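Local coordinates for protein TetR family transcriptional repressor LfrR (Mycobacterium smegmatis, PDB 2V57) that represses transcription of the lfrRA operon by binding directly to the lfrR-lfrA promoter region through a helix-turn-helix domain of the TetR family, at residues 69-74 with 94-99; 88-93 with 172-177; 102-107 with 155-160; 124-129 with 147-152; 63-68 with 119-124. All coordinates share one frame; numbering follows the deposited sequence.

The five contacts show how an all-helical TetR regulator ties its helices into one body. Helix 56-77 takes part in interactions 1 and 5, whose centres lie about 12 Å apart and which are joined where D69 meets the hydroxyl of Y121. Helix 85-97 links interaction 1 to interaction 2, again about 12 Å between centres, and interaction 3 meets interaction 1 through Y160 and the carbonyl of Q96. Interaction 4 shares helix 147-164 with interaction 3 and I124 with interaction 5. Interactions 2, 3 and 4 also touch the second subunit. Interaction 5, about 23 Å from interaction 2 between centres, lies beside a sulfate that R16 and Y53 also bind.

Interaction 1 (69-74 with 94-99); sequences DLSNAA and ESQLDL
S71 and Q96 are joined by a pair of hydrogen bonds that uses both ends of one amide. The hydroxyl OG of S71 donates to OE1 of Q96 at 2.7 Å, while NE2 of Q96 returns a bond to the carbonyl O of S71 over 3.1 Å, nearly straight at 163° and close to the amide's own plane. A second N-H of the same nitrogen goes to OG of S95, 3.2 Å from NE2; that hydroxyl in turn bonds to the carbonyl of V92, one turn back. The S71 hydroxyl faces the amide because OG stands anti to the backbone N (chi1 172°), and the Q96 chain is bent at chi2, which folds CD back across the gap.

Apolar contacts flank this polar pair. A74 fits against S95, with the two CB atoms 3.9 Å apart, and its methyl also lies beside NE2 of Q96. Beyond D98, L99 spreads its two methyls over helix 56-77: CD1 rests on CB of S71, and CD2 touches CB of L70 at 3.8 Å. W153 of helix 147-164 packs on both S71 and Q96.

With three bonds, the carboxamide of buried Q96 has its polar atoms satisfied and its rotation fixed, since exchanging O and N would set acceptor against carbonyl.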
# COMPACT_ATOMS: atom_id res chain seq x y z
N ASP B 69 6.06 15.97 3.51
CA ASP B 69 6.64 17.03 4.36
C ASP B 69 6.38 16.76 5.85
O ASP B 69 7.27 16.91 6.70
CB ASP B 69 6.04 18.40 4.05
CG ASP B 69 6.48 18.98 2.72
OD1 ASP B 69 7.52 18.55 2.16
OD2 ASP B 69 5.77 19.90 2.26
N LEU B 70 5.13 16.42 6.17
CA LEU B 70 4.75 16.14 7.56
C LEU B 70 5.52 14.95 8.10
O LEU B 70 5.92 14.93 9.26
CB LEU B 70 3.27 15.87 7.66
CG LEU B 70 2.36 17.06 7.35
CD1 LEU B 70 0.91 16.59 7.22
CD2 LEU B 70 2.52 18.09 8.43
N SER B 71 5.71 13.96 7.23
CA SER B 71 6.43 12.74 7.60
C SER B 71 7.87 13.05 7.99
O SER B 71 8.38 12.57 9.02
CB SER B 71 6.39 11.75 6.44
OG SER B 71 7.22 10.65 6.71
N ASN B 72 8.52 13.88 7.18
CA ASN B 72 9.89 14.34 7.46
C ASN B 72 9.99 15.16 8.74
O ASN B 72 10.92 14.99 9.52
CB ASN B 72 10.43 15.16 6.28
CG ASN B 72 10.86 14.28 5.12
OD1 ASN B 72 11.28 13.14 5.32
ND2 ASN B 72 10.74 14.80 3.90
N ALA B 73 9.04 16.05 8.94
CA ALA B 73 9.07 16.88 10.14
C ALA B 73 8.85 16.00 11.37
O ALA B 73 9.46 16.22 12.42
CB ALA B 73 8.02 17.97 10.08
N ALA B 74 8.01 14.98 11.23
CA ALA B 74 7.68 14.12 12.37
C ALA B 74 8.86 13.25 12.80
O ALA B 74 9.09 13.05 13.99
CB ALA B 74 6.47 13.27 12.06
N GLU B 94 5.58 5.93 16.38
CA GLU B 94 4.46 6.77 16.81
C GLU B 94 4.31 7.99 15.93
O GLU B 94 3.20 8.33 15.50
CB GLU B 94 4.63 7.20 18.27
CG GLU B 94 4.46 6.06 19.24
CD GLU B 94 4.96 6.39 20.63
OE1 GLU B 94 5.72 7.37 20.78
OE2 GLU B 94 4.60 5.67 21.58
N SER B 95 5.43 8.65 15.67
CA SER B 95 5.44 9.88 14.88
C SER B 95 4.79 9.66 13.51
O SER B 95 4.02 10.50 13.06
CB SER B 95 6.87 10.43 14.73
OG SER B 95 7.62 9.78 13.70
N GLN B 96 5.09 8.53 12.88
CA GLN B 96 4.48 8.20 11.58
C GLN B 96 3.04 7.68 11.69
O GLN B 96 2.21 7.98 10.83
CB GLN B 96 5.35 7.20 10.80
CG GLN B 96 6.78 7.68 10.65
CD GLN B 96 6.90 8.98 9.86
OE1 GLN B 96 6.49 9.05 8.70
NE2 GLN B 96 7.46 10.01 10.48
N LEU B 97 2.75 6.90 12.72
CA LEU B 97 1.38 6.43 12.90
C LEU B 97 0.43 7.63 13.05
O LEU B 97 -0.70 7.61 12.55
CB LEU B 97 1.26 5.50 14.12
CG LEU B 97 -0.04 4.69 14.24
CD1 LEU B 97 -0.24 3.71 13.09
CD2 LEU B 97 -0.10 3.96 15.61
N ASP B 98 0.92 8.68 13.70
CA ASP B 98 0.08 9.83 14.01
C ASP B 98 -0.24 10.68 12.77
O ASP B 98 -1.05 11.60 12.84
CB ASP B 98 0.71 10.68 15.11
CG ASP B 98 0.68 10.00 16.49
OD1 ASP B 98 -0.08 9.02 16.67
OD2 ASP B 98 1.42 10.44 17.38
N LEU B 99 0.37 10.36 11.64
CA LEU B 99 0.04 11.04 10.39
C LEU B 99 -1.38 10.65 9.96
O LEU B 99 -2.04 11.40 9.25
CB LEU B 99 1.04 10.69 9.27
CG LEU B 99 2.52 11.06 9.44
CD1 LEU B 99 3.40 10.39 8.39
CD2 LEU B 99 2.70 12.57 9.40

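Interaction 2 (88-93 with 172-177)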
# COMPACT_ATOMS: atom_id res chain seq x y z
N ALA B 88 13.74 5.04 21.09
CA ALA B 88 13.82 5.97 19.96
C ALA B 88 13.04 5.46 18.76
O ALA B 88 12.28 6.20 18.15
CB ALA B 88 15.28 6.25 19.58
N LEU B 89 13.20 4.17 18.45
CA LEU B 89 12.47 3.56 17.35
C LEU B 89 10.97 3.63 17.61
O LEU B 89 10.19 3.91 16.71
CB LEU B 89 12.91 2.10 17.13
CG LEU B 89 12.22 1.33 16.00
CD1 LEU B 89 12.32 2.09 14.67
CD2 LEU B 89 12.75 -0.11 15.87
N ARG B 90 10.56 3.39 18.85
CA ARG B 90 9.15 3.52 19.20
C ARG B 90 8.63 4.94 18.93
O ARG B 90 7.54 5.11 18.37
CB ARG B 90 8.89 3.13 20.66
CG ARG B 90 7.45 3.38 21.09
CD ARG B 90 7.18 2.85 22.49
NE ARG B 90 7.13 1.39 22.47
CZ ARG B 90 6.00 0.70 22.45
NH1 ARG B 90 4.83 1.33 22.49
NH2 ARG B 90 6.04 -0.63 22.40
N ARG B 91 9.39 5.96 19.31
CA ARG B 91 8.99 7.34 19.03
C ARG B 91 8.83 7.58 17.52
O ARG B 91 7.89 8.27 17.09
CB ARG B 91 10.00 8.33 19.62
CG ARG B 91 10.02 8.36 21.14
CD ARG B 91 10.70 9.61 21.65
NE ARG B 91 12.07 9.75 21.16
CZ ARG B 91 13.13 9.18 21.73
NH1 ARG B 91 12.96 8.42 22.81
NH2 ARG B 91 14.35 9.36 21.24
N VAL B 92 9.72 7.01 16.73
CA VAL B 92 9.64 7.15 15.28
C VAL B 92 8.37 6.51 14.72
O VAL B 92 7.67 7.12 13.91
CB VAL B 92 10.89 6.58 14.58
CG1 VAL B 92 10.64 6.40 13.08
CG2 VAL B 92 12.09 7.51 14.85
N VAL B 93 8.09 5.29 15.16
CA VAL B 93 6.86 4.61 14.78
C VAL B 93 5.63 5.44 15.14
O VAL B 93 4.73 5.64 14.31
CB VAL B 93 6.75 3.21 15.44
CG1 VAL B 93 5.36 2.61 15.19
CG2 VAL B 93 7.85 2.26 14.91
N ILE B 172 -1.26 -0.93 18.47
CA ILE B 172 -0.69 -0.91 17.13
C ILE B 172 0.81 -0.64 17.19
O ILE B 172 1.59 -1.26 16.47
CB ILE B 172 -1.39 0.15 16.24
CG1 ILE B 172 -2.86 -0.23 16.05
CG2 ILE B 172 -0.68 0.29 14.89
CD1 ILE B 172 -3.70 0.84 15.38
N VAL B 173 1.22 0.28 18.05
CA VAL B 173 2.64 0.59 18.17
C VAL B 173 3.40 -0.63 18.68
O VAL B 173 4.42 -1.02 18.11
CB VAL B 173 2.87 1.84 19.03
CG1 VAL B 173 4.36 2.05 19.29
CG2 VAL B 173 2.27 3.06 18.35
N ASP B 174 2.89 -1.27 19.73
CA ASP B 174 3.49 -2.51 20.22
C ASP B 174 3.61 -3.59 19.13
O ASP B 174 4.62 -4.28 19.05
CB ASP B 174 2.68 -3.10 21.38
CG ASP B 174 2.77 -2.27 22.65
OD1 ASP B 174 3.53 -1.28 22.70
OD2 ASP B 174 2.06 -2.63 23.62
N ALA B 175 2.56 -3.75 18.33
CA ALA B 175 2.55 -4.79 17.29
C ALA B 175 3.55 -4.46 16.19
O ALA B 175 4.30 -5.33 15.74
CB ALA B 175 1.15 -4.97 16.71
N ILE B 176 3.57 -3.21 15.75
CA ILE B 176 4.54 -2.82 14.74
C ILE B 176 5.95 -3.05 15.29
O ILE B 176 6.79 -3.64 14.61
CB ILE B 176 4.36 -1.37 14.29
CG1 ILE B 176 3.05 -1.23 13.50
CG2 ILE B 176 5.56 -0.91 13.44
CD1 ILE B 176 2.73 0.24 13.16
N MET B 177 6.19 -2.62 16.52
CA MET B 177 7.52 -2.81 17.12
C MET B 177 7.91 -4.30 17.17
O MET B 177 9.03 -4.67 16.80
CB MET B 177 7.61 -2.19 18.52
CG MET B 177 7.66 -0.69 18.54
SD MET B 177 9.17 -0.03 17.78
CE MET B 177 10.44 -0.57 18.94
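R90 and M177 lie against one another where two helices of the ligand-binding and dimerisation domain of a TetR-family repressor cross, at 121° between their directions and 10.1 Å between the axes of the short segments. The side chain of R90 starts out with CG anti to the backbone N (chi1 175°), and the bend at chi3 then turns it across V173. Its guanidinium has V173 and M177 over one face, with CG1 of V173 3.3 Å from NH1. At the edge, both terminal nitrogens donate to a single oxygen, OD1 of D174, in a salt bridge: NH2 comes to 2.6 Å and NH1 to 2.9 Å. The oxygen sits near the guanidinium plane, yet the carboxylate plane is turned 69° from it, and NH2 approaches OD1 from the anti side, out of the carboxylate plane.

The methionine is folded at both chi2 and chi3, and it passes L89 head to tail. The sulfur SD of M177 lies 3.8 Å from CG of L89 and beside the backbone of R90, while CE rests on CG and the CD2 methyl of the leucine. Deeper in, V93 faces three residues of helix 169-182. F152 and M156 of helix 147-164 cover V93 as well, and L89 also packs on I185 of the second subunit, so the crossing lies close to the dimer contact. Within the core, V93 and I176 lie alongside with their side chains running in opposing senses, CG1 of V93 touching CG2 of I176 at 3.9 Å.

Interaction 3 (102-107 with 155-160); sequences IVLFVY and LMQAGY
V103 meets Y160 first, its CB 3.6 Å from CE2 of the ring and its methyl CG2 close to the hydroxyl; the valine approaches the ring obliquely. The phenol end of Y160 is held by the carbonyl O of Q96, so V103 packs against a ring whose tip is already tied to helix 85-97.

L104 comes next and divides its branches between two neighbours. Its CD2 lies 3.5 Å from CB of Q157, and its CD1 lies 3.9 Å from CB of Y160, the leucine pointing the opposite way to each of them as it passes.

Further on, Y107 turns its ring beneath the amide of Q157. NE2 stands 3.3 Å above the ring plane, over its centre, and the amide plane is inclined 56° to the ring. The same NE2 bonds to the carbonyl of W153, and OE1 accepts from Y108 of the second subunit. The ring hydroxyl of Y107 meets E161 of that subunit.

The short segments 102-106 and 155-160 run at 130° to each other in this buried packing. It joins the core of the TetR-type regulatory domain to its dimer interface, where Q157 also touches Q157 of the second subunit.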
# COMPACT_ATOMS: atom_id res chain seq x y z
N ILE B 102 -4.45 9.01 5.89
CA ILE B 102 -4.24 9.65 4.58
C ILE B 102 -2.98 9.10 3.91
O ILE B 102 -2.83 9.11 2.68
CB ILE B 102 -4.19 11.21 4.67
CG1 ILE B 102 -4.37 11.83 3.28
CG2 ILE B 102 -2.89 11.68 5.34
CD1 ILE B 102 -5.77 11.59 2.69
N VAL B 103 -2.07 8.58 4.73
CA VAL B 103 -0.86 7.96 4.18
C VAL B 103 -1.18 6.79 3.23
O VAL B 103 -0.46 6.56 2.27
CB VAL B 103 0.13 7.54 5.30
CG1 VAL B 103 1.36 6.84 4.70
CG2 VAL B 103 0.52 8.76 6.14
N LEU B 104 -2.28 6.07 3.49
CA LEU B 104 -2.71 5.01 2.59
C LEU B 104 -3.13 5.57 1.25
O LEU B 104 -3.01 4.92 0.20
CB LEU B 104 -3.91 4.26 3.18
CG LEU B 104 -3.68 3.48 4.48
CD1 LEU B 104 -5.02 3.17 5.14
CD2 LEU B 104 -2.90 2.19 4.21
N PHE B 105 -3.66 6.79 1.28
CA PHE B 105 -4.10 7.41 0.04
C PHE B 105 -2.89 7.88 -0.78
O PHE B 105 -2.85 7.67 -1.99
CB PHE B 105 -5.09 8.56 0.34
CG PHE B 105 -5.71 9.21 -0.89
CD1 PHE B 105 -6.95 8.80 -1.35
CD2 PHE B 105 -5.09 10.27 -1.53
CE1 PHE B 105 -7.54 9.41 -2.46
CE2 PHE B 105 -5.67 10.88 -2.64
CZ PHE B 105 -6.91 10.44 -3.10
N VAL B 106 -1.89 8.47 -0.12
CA VAL B 106 -0.80 9.09 -0.87
C VAL B 106 0.45 8.22 -1.11
O VAL B 106 1.27 8.55 -1.95
CB VAL B 106 -0.36 10.46 -0.28
CG1 VAL B 106 -1.57 11.39 -0.15
CG2 VAL B 106 0.35 10.27 1.07
N TYR B 107 0.58 7.12 -0.38
CA TYR B 107 1.81 6.31 -0.46
C TYR B 107 2.24 5.93 -1.88
O TYR B 107 3.39 6.16 -2.25
CB TYR B 107 1.68 5.05 0.41
CG TYR B 107 2.96 4.24 0.44
CD1 TYR B 107 4.06 4.65 1.19
CD2 TYR B 107 3.07 3.06 -0.28
CE1 TYR B 107 5.24 3.91 1.21
CE2 TYR B 107 4.24 2.31 -0.26
CZ TYR B 107 5.32 2.74 0.48
OH TYR B 107 6.48 1.99 0.50
N LEU B 155 4.34 -2.14 7.07
CA LEU B 155 3.86 -2.38 8.41
C LEU B 155 3.13 -1.14 8.93
O LEU B 155 2.13 -1.27 9.62
CB LEU B 155 4.99 -2.78 9.36
CG LEU B 155 5.64 -4.15 9.22
CD1 LEU B 155 6.82 -4.30 10.19
CD2 LEU B 155 4.63 -5.24 9.48
N MET B 156 3.64 0.05 8.62
CA MET B 156 2.96 1.27 9.03
C MET B 156 1.53 1.27 8.47
O MET B 156 0.59 1.64 9.16
CB MET B 156 3.69 2.52 8.58
CG MET B 156 5.02 2.80 9.33
SD MET B 156 4.83 2.91 11.12
CE MET B 156 3.39 3.97 11.23
N GLN B 157 1.38 0.84 7.23
CA GLN B 157 0.06 0.88 6.62
C GLN B 157 -0.86 -0.21 7.17
O GLN B 157 -2.08 -0.01 7.25
CB GLN B 157 0.17 0.85 5.11
CG GLN B 157 0.86 2.13 4.63
CD GLN B 157 1.13 2.12 3.16
OE1 GLN B 157 0.26 2.45 2.35
NE2 GLN B 157 2.35 1.74 2.78
N ALA B 158 -0.29 -1.33 7.58
CA ALA B 158 -1.06 -2.31 8.33
C ALA B 158 -1.57 -1.63 9.60
O ALA B 158 -2.69 -1.88 10.06
CB ALA B 158 -0.20 -3.51 8.68
N GLY B 159 -0.73 -0.77 10.17
CA GLY B 159 -1.09 0.01 11.33
C GLY B 159 -2.25 0.96 11.07
O GLY B 159 -3.18 1.00 11.85
N TYR B 160 -2.19 1.73 9.98
CA TYR B 160 -3.32 2.62 9.68
C TYR B 160 -4.62 1.85 9.46
O TYR B 160 -5.70 2.31 9.84
CB TYR B 160 -3.07 3.50 8.45
CG TYR B 160 -1.80 4.31 8.51
CD1 TYR B 160 -1.60 5.27 9.50
CD2 TYR B 160 -0.80 4.12 7.57
CE1 TYR B 160 -0.43 6.00 9.55
CE2 TYR B 160 0.37 4.84 7.62
CZ TYR B 160 0.55 5.77 8.62
OH TYR B 160 1.72 6.49 8.65

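Interaction 4 (124-129 with 147-152); sequences IGDEAI and WARRVF
F152 offers one face of its ring to I129, whose methyl CD1 stands 3.8 Å from the ring centroid and 14° from its normal, a CH-pi contact. CG1 of the isoleucine runs over the same ring, near CG of F152. V92 and V93 of helix 85-97 pack beside I129 and F152 in turn, and L133 also touches the phenylalanine, so this end of the contact belongs to the hydrophobic interior.

The other flat group, the guanidinium of R149, forms a network of two long salt bridges, both oblique. OD2 of D126 is 3.7 Å from NE, and OE1 of E127 is 4.0 Å from NH1; the oxygens lie well out of the guanidinium plane. The carboxylate planes are turned 33° and 75° from it. E127 bends back at chi2 to bring its acid group over, while CD of R149 presses on the carbonyl O of D126 at 3.2 Å.

D126 and E127 lie in a type I turn from G125 to A128 that leads into helix 128-134. With no N-H aimed at either acid, attraction here probably rests on charge alone, while the buried I129 and F152 add a close apolar contact.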
# COMPACT_ATOMS: atom_id res chain seq x y z
N ILE B 124 13.32 12.43 -1.11
CA ILE B 124 14.12 13.28 -0.22
C ILE B 124 13.76 13.01 1.22
O ILE B 124 12.60 13.14 1.62
CB ILE B 124 14.00 14.79 -0.58
CG1 ILE B 124 14.58 15.01 -1.98
CG2 ILE B 124 14.72 15.65 0.46
CD1 ILE B 124 14.57 16.45 -2.42
N GLY B 125 14.76 12.58 2.00
CA GLY B 125 14.53 12.24 3.39
C GLY B 125 14.17 10.78 3.62
O GLY B 125 14.00 10.34 4.77
N ASP B 126 14.05 10.01 2.55
CA ASP B 126 13.57 8.63 2.70
C ASP B 126 14.62 7.63 3.21
O ASP B 126 14.29 6.47 3.46
CB ASP B 126 12.86 8.13 1.44
CG ASP B 126 13.81 7.66 0.37
OD1 ASP B 126 15.04 7.81 0.52
OD2 ASP B 126 13.32 7.13 -0.65
N GLU B 127 15.86 8.07 3.39
CA GLU B 127 16.87 7.18 3.99
C GLU B 127 16.97 7.28 5.51
O GLU B 127 17.59 6.43 6.14
CB GLU B 127 18.26 7.43 3.39
CG GLU B 127 18.39 7.17 1.91
CD GLU B 127 18.16 5.71 1.54
OE1 GLU B 127 17.89 4.88 2.44
OE2 GLU B 127 18.25 5.39 0.33
N ALA B 128 16.39 8.33 6.10
CA ALA B 128 16.50 8.53 7.54
C ALA B 128 15.95 7.34 8.34
O ALA B 128 16.59 6.88 9.28
CB ALA B 128 15.82 9.84 7.98
N ILE B 129 14.77 6.86 7.97
CA ILE B 129 14.18 5.69 8.61
C ILE B 129 15.09 4.45 8.58
O ILE B 129 15.19 3.71 9.56
CB ILE B 129 12.82 5.34 7.99
CG1 ILE B 129 12.18 4.16 8.71
CG2 ILE B 129 12.97 5.05 6.50
CD1 ILE B 129 12.18 4.32 10.21
N TRP B 147 14.77 -3.11 1.16
CA TRP B 147 13.85 -4.05 1.83
C TRP B 147 13.35 -3.48 3.14
O TRP B 147 12.16 -3.49 3.41
CB TRP B 147 14.51 -5.41 2.09
CG TRP B 147 13.51 -6.44 2.64
CD1 TRP B 147 13.49 -7.00 3.89
CD2 TRP B 147 12.37 -6.97 1.94
NE1 TRP B 147 12.42 -7.87 4.01
CE2 TRP B 147 11.72 -7.86 2.83
CE3 TRP B 147 11.85 -6.77 0.66
CZ2 TRP B 147 10.56 -8.56 2.47
CZ3 TRP B 147 10.70 -7.48 0.30
CH2 TRP B 147 10.07 -8.35 1.20
N ALA B 148 14.27 -2.99 3.97
CA ALA B 148 13.89 -2.50 5.28
C ALA B 148 12.95 -1.32 5.13
O ALA B 148 11.97 -1.21 5.85
CB ALA B 148 15.12 -2.12 6.12
N ARG B 149 13.25 -0.43 4.20
CA ARG B 149 12.39 0.74 4.01
C ARG B 149 10.97 0.30 3.65
O ARG B 149 9.99 0.77 4.22
CB ARG B 149 12.93 1.68 2.94
CG ARG B 149 12.11 2.94 2.74
CD ARG B 149 12.95 4.01 1.98
NE ARG B 149 13.03 3.69 0.56
CZ ARG B 149 14.05 3.04 -0.00
NH1 ARG B 149 15.08 2.66 0.74
NH2 ARG B 149 14.02 2.78 -1.31
N ARG B 150 10.87 -0.59 2.67
CA ARG B 150 9.57 -1.07 2.21
C ARG B 150 8.77 -1.83 3.24
O ARG B 150 7.55 -1.70 3.31
CB ARG B 150 9.73 -1.92 0.96
CG ARG B 150 9.89 -1.07 -0.26
CD ARG B 150 10.79 -1.71 -1.26
NE ARG B 150 10.80 -0.89 -2.46
CZ ARG B 150 11.63 -1.06 -3.46
NH1 ARG B 150 12.55 -2.01 -3.41
NH2 ARG B 150 11.55 -0.25 -4.52
N VAL B 151 9.44 -2.65 4.04
CA VAL B 151 8.78 -3.36 5.11
C VAL B 151 8.29 -2.37 6.17
O VAL B 151 7.18 -2.49 6.65
CB VAL B 151 9.68 -4.46 5.72
CG1 VAL B 151 9.06 -5.04 6.99
CG2 VAL B 151 9.91 -5.58 4.68
N PHE B 152 9.11 -1.38 6.51
CA PHE B 152 8.70 -0.41 7.50
C PHE B 152 7.40 0.24 7.08
O PHE B 152 6.44 0.29 7.85
CB PHE B 152 9.75 0.68 7.72
CG PHE B 152 9.31 1.70 8.74
CD1 PHE B 152 9.55 1.50 10.10
CD2 PHE B 152 8.59 2.83 8.34
CE1 PHE B 152 9.12 2.44 11.03
CE2 PHE B 152 8.16 3.76 9.27
CZ PHE B 152 8.43 3.56 10.61

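Interaction 5 (63-68 with 119-124). With SO4 (sulfate ion), chain G.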
# COMPACT_ATOMS: atom_id res chain seq x y z
N LEU B 63 -1.27 17.45 -1.96
CA LEU B 63 -1.54 16.79 -0.69
C LEU B 63 -0.41 15.81 -0.40
O LEU B 63 0.10 15.72 0.73
CB LEU B 63 -2.87 16.05 -0.75
CG LEU B 63 -3.30 15.16 0.43
CD1 LEU B 63 -3.59 16.00 1.63
CD2 LEU B 63 -4.53 14.31 0.08
N ALA B 64 -0.02 15.06 -1.43
CA ALA B 64 1.04 14.06 -1.30
C ALA B 64 2.37 14.73 -0.91
O ALA B 64 3.06 14.27 0.01
CB ALA B 64 1.17 13.22 -2.60
N ARG B 65 2.74 15.80 -1.60
CA ARG B 65 3.86 16.62 -1.14
C ARG B 65 3.72 17.01 0.36
O ARG B 65 4.63 16.81 1.16
CB ARG B 65 4.05 17.86 -2.03
CG ARG B 65 4.61 17.58 -3.44
CD ARG B 65 5.06 18.89 -4.11
NE ARG B 65 3.96 19.82 -4.40
CZ ARG B 65 3.16 19.72 -5.47
NH1 ARG B 65 2.21 20.62 -5.69
NH2 ARG B 65 3.31 18.73 -6.34
N HIS B 66 2.56 17.56 0.73
CA HIS B 66 2.34 18.02 2.10
C HIS B 66 2.51 16.90 3.13
O HIS B 66 3.20 17.09 4.14
CB HIS B 66 0.96 18.69 2.23
CG HIS B 66 0.66 19.21 3.61
ND1 HIS B 66 1.39 20.22 4.21
CD2 HIS B 66 -0.30 18.87 4.50
CE1 HIS B 66 0.89 20.46 5.41
NE2 HIS B 66 -0.13 19.66 5.61
N VAL B 67 1.91 15.74 2.87
CA VAL B 67 2.06 14.59 3.74
C VAL B 67 3.50 14.09 3.85
O VAL B 67 3.95 13.77 4.95
CB VAL B 67 1.11 13.41 3.36
CG1 VAL B 67 1.37 12.21 4.26
CG2 VAL B 67 -0.35 13.87 3.49
N HIS B 68 4.22 14.01 2.73
CA HIS B 68 5.65 13.68 2.78
C HIS B 68 6.41 14.69 3.64
O HIS B 68 7.29 14.31 4.43
CB HIS B 68 6.26 13.61 1.38
CG HIS B 68 7.71 13.26 1.37
ND1 HIS B 68 8.19 12.02 1.75
CD2 HIS B 68 8.80 14.01 1.06
CE1 HIS B 68 9.50 12.01 1.65
NE2 HIS B 68 9.90 13.20 1.24
N ALA B 119 7.68 11.28 -7.46
CA ALA B 119 8.55 10.20 -6.98
C ALA B 119 9.87 10.79 -6.46
O ALA B 119 10.39 10.37 -5.43
CB ALA B 119 8.80 9.19 -8.06
N ALA B 120 10.41 11.76 -7.20
CA ALA B 120 11.65 12.45 -6.81
C ALA B 120 11.45 13.22 -5.51
O ALA B 120 12.33 13.24 -4.64
CB ALA B 120 12.15 13.40 -7.93
N TYR B 121 10.29 13.85 -5.37
CA TYR B 121 9.96 14.56 -4.14
C TYR B 121 9.97 13.64 -2.91
O TYR B 121 10.54 13.99 -1.88
CB TYR B 121 8.60 15.24 -4.26
CG TYR B 121 8.37 16.34 -3.24
CD1 TYR B 121 8.73 17.66 -3.51
CD2 TYR B 121 7.77 16.06 -2.02
CE1 TYR B 121 8.51 18.68 -2.58
CE2 TYR B 121 7.55 17.07 -1.07
CZ TYR B 121 7.92 18.36 -1.36
OH TYR B 121 7.68 19.35 -0.41
N PHE B 122 9.33 12.47 -3.05
CA PHE B 122 9.21 11.47 -1.99
C PHE B 122 10.57 10.90 -1.60
O PHE B 122 10.76 10.44 -0.48
CB PHE B 122 8.33 10.31 -2.47
CG PHE B 122 6.85 10.50 -2.24
CD1 PHE B 122 6.30 11.77 -2.02
CD2 PHE B 122 5.98 9.41 -2.27
CE1 PHE B 122 4.94 11.93 -1.81
CE2 PHE B 122 4.62 9.56 -2.07
CZ PHE B 122 4.09 10.82 -1.85
N ASP B 123 11.51 10.88 -2.55
CA ASP B 123 12.84 10.36 -2.29
C ASP B 123 13.57 11.12 -1.19
O ASP B 123 14.37 10.55 -0.44
CB ASP B 123 13.70 10.41 -3.55
CG ASP B 123 13.34 9.34 -4.54
OD1 ASP B 123 12.69 8.35 -4.14
OD2 ASP B 123 13.72 9.49 -5.72
N ILE B 124 13.32 12.43 -1.11
CA ILE B 124 14.12 13.28 -0.22
C ILE B 124 13.76 13.01 1.22
O ILE B 124 12.60 13.14 1.62
CB ILE B 124 14.00 14.79 -0.58
CG1 ILE B 124 14.58 15.01 -1.98
CG2 ILE B 124 14.72 15.65 0.46
CD1 ILE B 124 14.57 16.45 -2.42
S SO4 G . 1.12 23.46 -3.31
O1 SO4 G . 1.98 22.28 -3.31
O2 SO4 G . 0.17 23.41 -2.21
O3 SO4 G . 1.92 24.69 -3.17
O4 SO4 G . 0.40 23.47 -4.58
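H68 and Y121 meet where two nearly parallel helices, 56-77 and 116-123, run side by side at 9° and 10.0 Å between the axes of the short segments; helix 56-77 links the DNA-binding helices of this TetR-family repressor to its regulatory domain. Aromatic groups carry most of the packing, and H68, Y121 and F122 form a cluster. The H68 ring lies under the backbone of F122, whose CA makes a CH-pi contact over its face, 3.7 Å from the ring centroid. The rings of H68 and F122 are close to parallel, yet displaced so far that they barely overlap, while H68 and Y121 are inclined at 67°.

A second CH-pi contact covers Y121. CG of R65 stands 3.7 Å above the plane of the tyrosine ring, over its centre, and the chain crosses the ring at about a right angle. The carbonyl O of A64 lies at the edge of the F122 ring, 3.5 Å from CE1, and its CB packs on CZ.

Polar contacts complete the arrangement. The hydroxyl of Y121 is bound by D69, which holds the outer end of the ring. R65 turns at chi3 (-66°), and its guanidinium edge meets a sulfate, probably from the crystallisation liquor: NH1 donates to O1 at 2.9 Å, and NE adds a weak bond to the same oxygen. The H68 imidazole reaches the chain just past the helix end, where NE2 donates to the carbonyl O of I124 at 2.7 Å, in the carbonyl plane.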